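PDB 2YIK: endoglucanase from Clostridium thermocellum, which probably cleaves internal beta-1,4-glucosidic bonds of cellulose, as a family 9 glycoside hydrolase. Local coordinates for residues 425-430 and 481-486; 382-387 and 394-399. All coordinates share one frame; numbering follows the deposited sequence.

How the interactions relate
Both interactions lie in the family 9 catalytic domain, on the same side of the chain's centre, with their own centres about 10 Å apart. Interaction 2 comes first along the chain. It packs loop 382-387 on helix 392-408, which follows it closely. Interaction 1 opens later, at the end of the next helix, 416-428, and reaches forward to the long loop between helices 453-456 and 499-516. The two contacts touch. Tyr427 of interaction 1 stacks on Tyr384 of interaction 2, and Asp483 also reaches the backbone of Gly382. Together they join two successive helices of the (alpha/alpha)6 barrel to two of its loops, away from the annotated sites.

Interaction 1 (425-430 and 481-486)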
loop_
_atom_site.group_PDB
_atom_site.type_symbol
_atom_site.label_atom_id
_atom_site.label_comp_id
_atom_site.label_asym_id
_atom_site.label_seq_id
_atom_site.Cartn_x
_atom_site.Cartn_y
_atom_site.Cartn_z
ATOM N N MET A 425 11.995 14.472 4.999
ATOM C CA MET A 425 11.682 13.642 6.164
ATOM C C MET A 425 11.968 14.434 7.438
ATOM O O MET A 425 11.200 14.369 8.404
ATOM C CB MET A 425 12.509 12.354 6.182
ATOM C CG MET A 425 12.098 11.399 7.303
ATOM S SD MET A 425 10.357 10.882 7.149
ATOM C CE MET A 425 10.556 9.460 5.971
ATOM N N ASP A 426 13.070 15.181 7.442
ATOM C CA ASP A 426 13.402 15.986 8.616
ATOM C C ASP A 426 12.308 17.038 8.853
ATOM O O ASP A 426 11.988 17.342 10.004
ATOM C CB ASP A 426 14.779 16.650 8.465
ATOM C CG ASP A 426 15.926 15.651 8.560
ATOM O OD1 ASP A 426 15.673 14.460 8.850
ATOM O OD2 ASP A 426 17.089 16.059 8.351
ATOM N N TYR A 427 11.728 17.588 7.782
ATOM C CA TYR A 427 10.645 18.562 7.960
ATOM C C TYR A 427 9.491 17.839 8.649
ATOM O O TYR A 427 8.929 18.332 9.633
ATOM C CB TYR A 427 10.143 19.125 6.616
ATOM C CG TYR A 427 8.898 20.010 6.731
ATOM C CD1 TYR A 427 7.646 19.450 6.972
ATOM C CD2 TYR A 427 8.978 21.407 6.629
ATOM C CE1 TYR A 427 6.503 20.245 7.120
ATOM C CE2 TYR A 427 7.834 22.217 6.771
ATOM C CZ TYR A 427 6.600 21.625 7.021
ATOM O OH TYR A 427 5.459 22.388 7.199
ATOM N N LEU A 428 9.133 16.667 8.132
ATOM C CA LEU A 428 8.033 15.908 8.713
ATOM C C LEU A 428 8.315 15.442 10.138
ATOM O O LEU A 428 7.384 15.219 10.908
ATOM C CB LEU A 428 7.671 14.713 7.818
ATOM C CG LEU A 428 6.927 15.079 6.522
ATOM C CD1 LEU A 428 6.809 13.849 5.622
ATOM C CD2 LEU A 428 5.549 15.635 6.858
ATOM N N LEU A 429 9.587 15.307 10.500
ATOM C CA LEU A 429 9.931 14.882 11.850
ATOM C C LEU A 429 10.013 16.060 12.830
ATOM O O LEU A 429 10.275 15.862 14.011
ATOM C CB LEU A 429 11.253 14.098 11.848
ATOM C CG LEU A 429 11.222 12.722 11.162
ATOM C CD1 LEU A 429 12.595 12.063 11.249
ATOM C CD2 LEU A 429 10.166 11.837 11.825
ATOM N N GLY A 430 9.797 17.281 12.344
ATOM C CA GLY A 430 9.843 18.427 13.243
ATOM C C GLY A 430 10.614 19.668 12.816
ATOM O O GLY A 430 10.493 20.711 13.456
ATOM N N ALA A 481 -0.883 24.239 3.124
ATOM C CA ALA A 481 0.040 24.970 2.259
ATOM C C ALA A 481 0.813 26.069 2.966
ATOM O O ALA A 481 1.818 26.566 2.445
ATOM C CB ALA A 481 -0.720 25.554 1.074
ATOM N N SER A 482 0.359 26.447 4.153
ATOM C CA SER A 482 1.010 27.523 4.916
ATOM C C SER A 482 1.707 26.978 6.171
ATOM O O SER A 482 1.917 27.716 7.145
ATOM C CB SER A 482 -0.054 28.573 5.310
ATOM O OG SER A 482 -0.453 29.386 4.192
ATOM N N ASP A 483 2.089 25.692 6.113
ATOM C CA ASP A 483 2.736 24.990 7.238
ATOM C C ASP A 483 1.859 24.996 8.489
ATOM O O ASP A 483 2.342 24.712 9.597
ATOM C CB ASP A 483 4.106 25.626 7.573
ATOM C CG ASP A 483 5.077 25.624 6.377
ATOM O OD1 ASP A 483 5.678 24.570 6.035
ATOM O OD2 ASP A 483 5.209 26.699 5.745
ATOM N N GLN A 484 0.568 25.268 8.369
ATOM C CA GLN A 484 -0.192 25.191 9.613
ATOM C C GLN A 484 -0.880 23.819 9.760
ATOM O O GLN A 484 -1.038 23.060 8.797
ATOM C CB GLN A 484 -1.251 26.287 9.710
ATOM C CG GLN A 484 -0.719 27.727 9.626
ATOM C CD GLN A 484 0.142 28.110 10.820
ATOM O OE1 GLN A 484 -0.326 28.740 11.779
ATOM N NE2 GLN A 484 1.419 27.749 10.753
ATOM N N HIS A 485 -1.268 23.506 10.996
ATOM C CA HIS A 485 -1.876 22.220 11.310
ATOM C C HIS A 485 -2.738 22.254 12.579
ATOM O O HIS A 485 -2.353 22.853 13.586
ATOM C CB HIS A 485 -0.747 21.191 11.510
ATOM C CG HIS A 485 -1.219 19.830 11.936
ATOM N ND1 HIS A 485 -1.625 18.869 11.038
ATOM C CD2 HIS A 485 -1.313 19.264 13.166
ATOM C CE1 HIS A 485 -1.950 17.764 11.692
ATOM N NE2 HIS A 485 -1.770 17.979 12.983
ATOM N N VAL A 486 -3.901 21.604 12.538
ATOM C CA VAL A 486 -4.772 21.541 13.711
ATOM C C VAL A 486 -4.759 20.115 14.246
ATOM O O VAL A 486 -5.266 19.192 13.610
ATOM C CB VAL A 486 -6.223 21.949 13.382
ATOM C CG1 VAL A 486 -7.133 21.643 14.587
ATOM C CG2 VAL A 486 -6.269 23.446 13.043
HETATM O O HOH W 1 4.388 22.512 9.772
#
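Tyr427 and Asp483 make the whole direct contact between 425-430 and 481-486. Tyr427 sits in the last turn of helix 416-428, which ends in a Schellman motif with Gly430 at positive phi. Its CG is anti to the backbone N (chi1 173°), which carries the ring out from the helix toward the loop. The hydroxyl then meets one carboxylate oxygen. Tyr427 OH donates to Asp483 OD1 over only 2.5 Å, a very short hydrogen bond. OD1 lies at the edge of the ring, near its plane, while the carboxylate is turned 43° from that plane. A water adds a second link. It donates to Tyr427 OH at 2.8 Å and to Asp483 O at 3.0 Å, so it links the phenol to the loop backbone. The direct bond links it to the side chain. The carboxylate has further partners: Thr380 OG1 also bonds OD1, and Gly382 N bonds OD2. The phenol hydroxyl thus acts as donor to the acid and as acceptor from the water. Because both residues are buried, these bonds probably offset much of the cost of enclosing a carboxylate, and they fasten the loop to the C-terminal end of the helix.

Interaction 2 (382-387 and 394-399); sequences GGYVFL and RYNTAA
Leu387 and Tyr395 meet at one end of this contact, and Asn396 faces Tyr384 and Val385 at the other. The CD2 methyl of Leu387 sits over one face of the Tyr395 ring, 3.9 Å from its centroid and only 10° off the normal, a clear CH-pi contact. The two side chains run at about a right angle. On the opposite face of the ring, the guanidinium of Arg394 lies with its NE over the centre, so the ring lies between a methyl group and a guanidinium group. Trp372 of helix 363-373 touches both Leu387 and Tyr395.

The first torsion of Asn396 is extended, which sends its amide out from helix 392-408 to the loop backbone. Asn396 ND2 donates to Val385 O at 3.1 Å. The bond is nearly straight, at 168°, and uses a lone pair in the carbonyl plane. The other end of the amide, OD1, is bonded by Gln400 NE2. The Tyr384 ring meets the amide at a slant, the two planes 24° apart, with Tyr384 CE1 3.6 Å from Asn396 ND2. The Tyr384 hydroxyl bonds Ser392 OG. One buried amide therefore supplies a backbone carbonyl of an irregular loop with a donor, while apolar packing holds Leu387 against Tyr395 of the same helix.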
loop_
_atom_site.group_PDB
_atom_site.type_symbol
_atom_site.label_atom_id
_atom_site.label_comp_id
_atom_site.label_asym_id
_atom_site.label_seq_id
_atom_site.Cartn_x
_atom_site.Cartn_y
_atom_site.Cartn_z
ATOM N N GLY A 382 7.656 27.045 4.597
ATOM C CA GLY A 382 8.488 26.243 5.474
ATOM C C GLY A 382 9.445 25.281 4.784
ATOM O O GLY A 382 10.269 24.667 5.451
ATOM N N GLY A 383 9.338 25.129 3.465
ATOM C CA GLY A 383 10.245 24.241 2.748
ATOM C C GLY A 383 9.759 22.820 2.497
ATOM O O GLY A 383 10.541 21.939 2.140
ATOM N N TYR A 384 8.458 22.608 2.649
ATOM C CA TYR A 384 7.840 21.297 2.475
ATOM C C TYR A 384 7.195 21.169 1.096
ATOM O O TYR A 384 6.387 22.015 0.721
ATOM C CB TYR A 384 6.795 21.133 3.578
ATOM C CG TYR A 384 5.900 19.919 3.511
ATOM C CD1 TYR A 384 6.427 18.628 3.594
ATOM C CD2 TYR A 384 4.513 20.064 3.452
ATOM C CE1 TYR A 384 5.586 17.511 3.633
ATOM C CE2 TYR A 384 3.666 18.956 3.489
ATOM C CZ TYR A 384 4.211 17.683 3.581
ATOM O OH TYR A 384 3.378 16.589 3.642
ATOM N N VAL A 385 7.540 20.124 0.342
ATOM C CA VAL A 385 6.948 19.948 -0.989
ATOM C C VAL A 385 5.533 19.394 -0.821
ATOM O O VAL A 385 5.316 18.271 -0.367
ATOM C CB VAL A 385 7.823 19.056 -1.899
ATOM C CG1 VAL A 385 7.255 19.043 -3.308
ATOM C CG2 VAL A 385 9.259 19.605 -1.934
ATOM N N PHE A 386 4.583 20.232 -1.216
ATOM C CA PHE A 386 3.143 20.028 -1.069
ATOM C C PHE A 386 2.385 19.865 -2.403
ATOM O O PHE A 386 2.279 20.826 -3.161
ATOM C CB PHE A 386 2.663 21.276 -0.311
ATOM C CG PHE A 386 1.226 21.276 0.093
ATOM C CD1 PHE A 386 0.256 21.798 -0.754
ATOM C CD2 PHE A 386 0.853 20.859 1.368
ATOM C CE1 PHE A 386 -1.068 21.920 -0.339
ATOM C CE2 PHE A 386 -0.464 20.975 1.801
ATOM C CZ PHE A 386 -1.430 21.508 0.945
ATOM N N LEU A 387 1.862 18.670 -2.694
ATOM C CA LEU A 387 1.104 18.455 -3.942
ATOM C C LEU A 387 -0.283 19.078 -3.761
ATOM O O LEU A 387 -0.695 19.949 -4.527
ATOM C CB LEU A 387 0.978 16.962 -4.270
ATOM C CG LEU A 387 0.166 16.602 -5.522
ATOM C CD1 LEU A 387 0.665 17.378 -6.730
ATOM C CD2 LEU A 387 0.276 15.111 -5.771
ATOM N N ARG A 394 1.564 11.797 2.594
ATOM C CA ARG A 394 1.477 10.536 1.885
ATOM C C ARG A 394 2.126 10.664 0.504
ATOM O O ARG A 394 2.821 9.755 0.046
ATOM C CB ARG A 394 0.002 10.127 1.795
ATOM C CG ARG A 394 -0.344 9.083 0.760
ATOM C CD ARG A 394 -0.868 9.755 -0.490
ATOM N NE ARG A 394 -1.945 10.692 -0.186
ATOM C CZ ARG A 394 -3.222 10.510 -0.504
ATOM N NH1 ARG A 394 -3.613 9.414 -1.141
ATOM N NH2 ARG A 394 -4.110 11.449 -0.211
ATOM N N TYR A 395 1.918 11.805 -0.149
ATOM C CA TYR A 395 2.508 12.054 -1.465
ATOM C C TYR A 395 3.997 12.346 -1.340
ATOM O O TYR A 395 4.812 11.841 -2.112
ATOM C CB TYR A 395 1.839 13.251 -2.139
ATOM C CG TYR A 395 0.391 13.041 -2.483
ATOM C CD1 TYR A 395 -0.009 11.934 -3.220
ATOM C CD2 TYR A 395 -0.575 13.989 -2.135
ATOM C CE1 TYR A 395 -1.334 11.771 -3.614
ATOM C CE2 TYR A 395 -1.908 13.835 -2.525
ATOM C CZ TYR A 395 -2.273 12.723 -3.269
ATOM O OH TYR A 395 -3.573 12.561 -3.690
ATOM N N ASN A 396 4.336 13.181 -0.362
ATOM C CA ASN A 396 5.718 13.563 -0.135
ATOM C C ASN A 396 6.611 12.356 0.153
ATOM O O ASN A 396 7.671 12.215 -0.448
ATOM C CB ASN A 396 5.805 14.564 1.022
ATOM C CG ASN A 396 7.213 15.108 1.219
ATOM O OD1 ASN A 396 8.084 14.432 1.759
ATOM N ND2 ASN A 396 7.439 16.332 0.769
ATOM N N THR A 397 6.187 11.489 1.068
ATOM C CA THR A 397 6.990 10.317 1.397
ATOM C C THR A 397 7.087 9.330 0.227
ATOM O O THR A 397 8.062 8.586 0.128
ATOM C CB THR A 397 6.471 9.605 2.679
ATOM O OG1 THR A 397 5.077 9.296 2.553
ATOM C CG2 THR A 397 6.694 10.501 3.891
ATOM N N ALA A 398 6.092 9.341 -0.661
ATOM C CA ALA A 398 6.116 8.473 -1.838
ATOM C C ALA A 398 7.223 8.980 -2.758
ATOM O O ALA A 398 7.947 8.194 -3.371
ATOM C CB ALA A 398 4.784 8.511 -2.557
ATOM N N ALA A 399 7.349 10.300 -2.859
ATOM C CA ALA A 399 8.398 10.896 -3.681
ATOM C C ALA A 399 9.744 10.571 -3.042
ATOM O O ALA A 399 10.721 10.301 -3.738
ATOM C CB ALA A 399 8.210 12.412 -3.774
#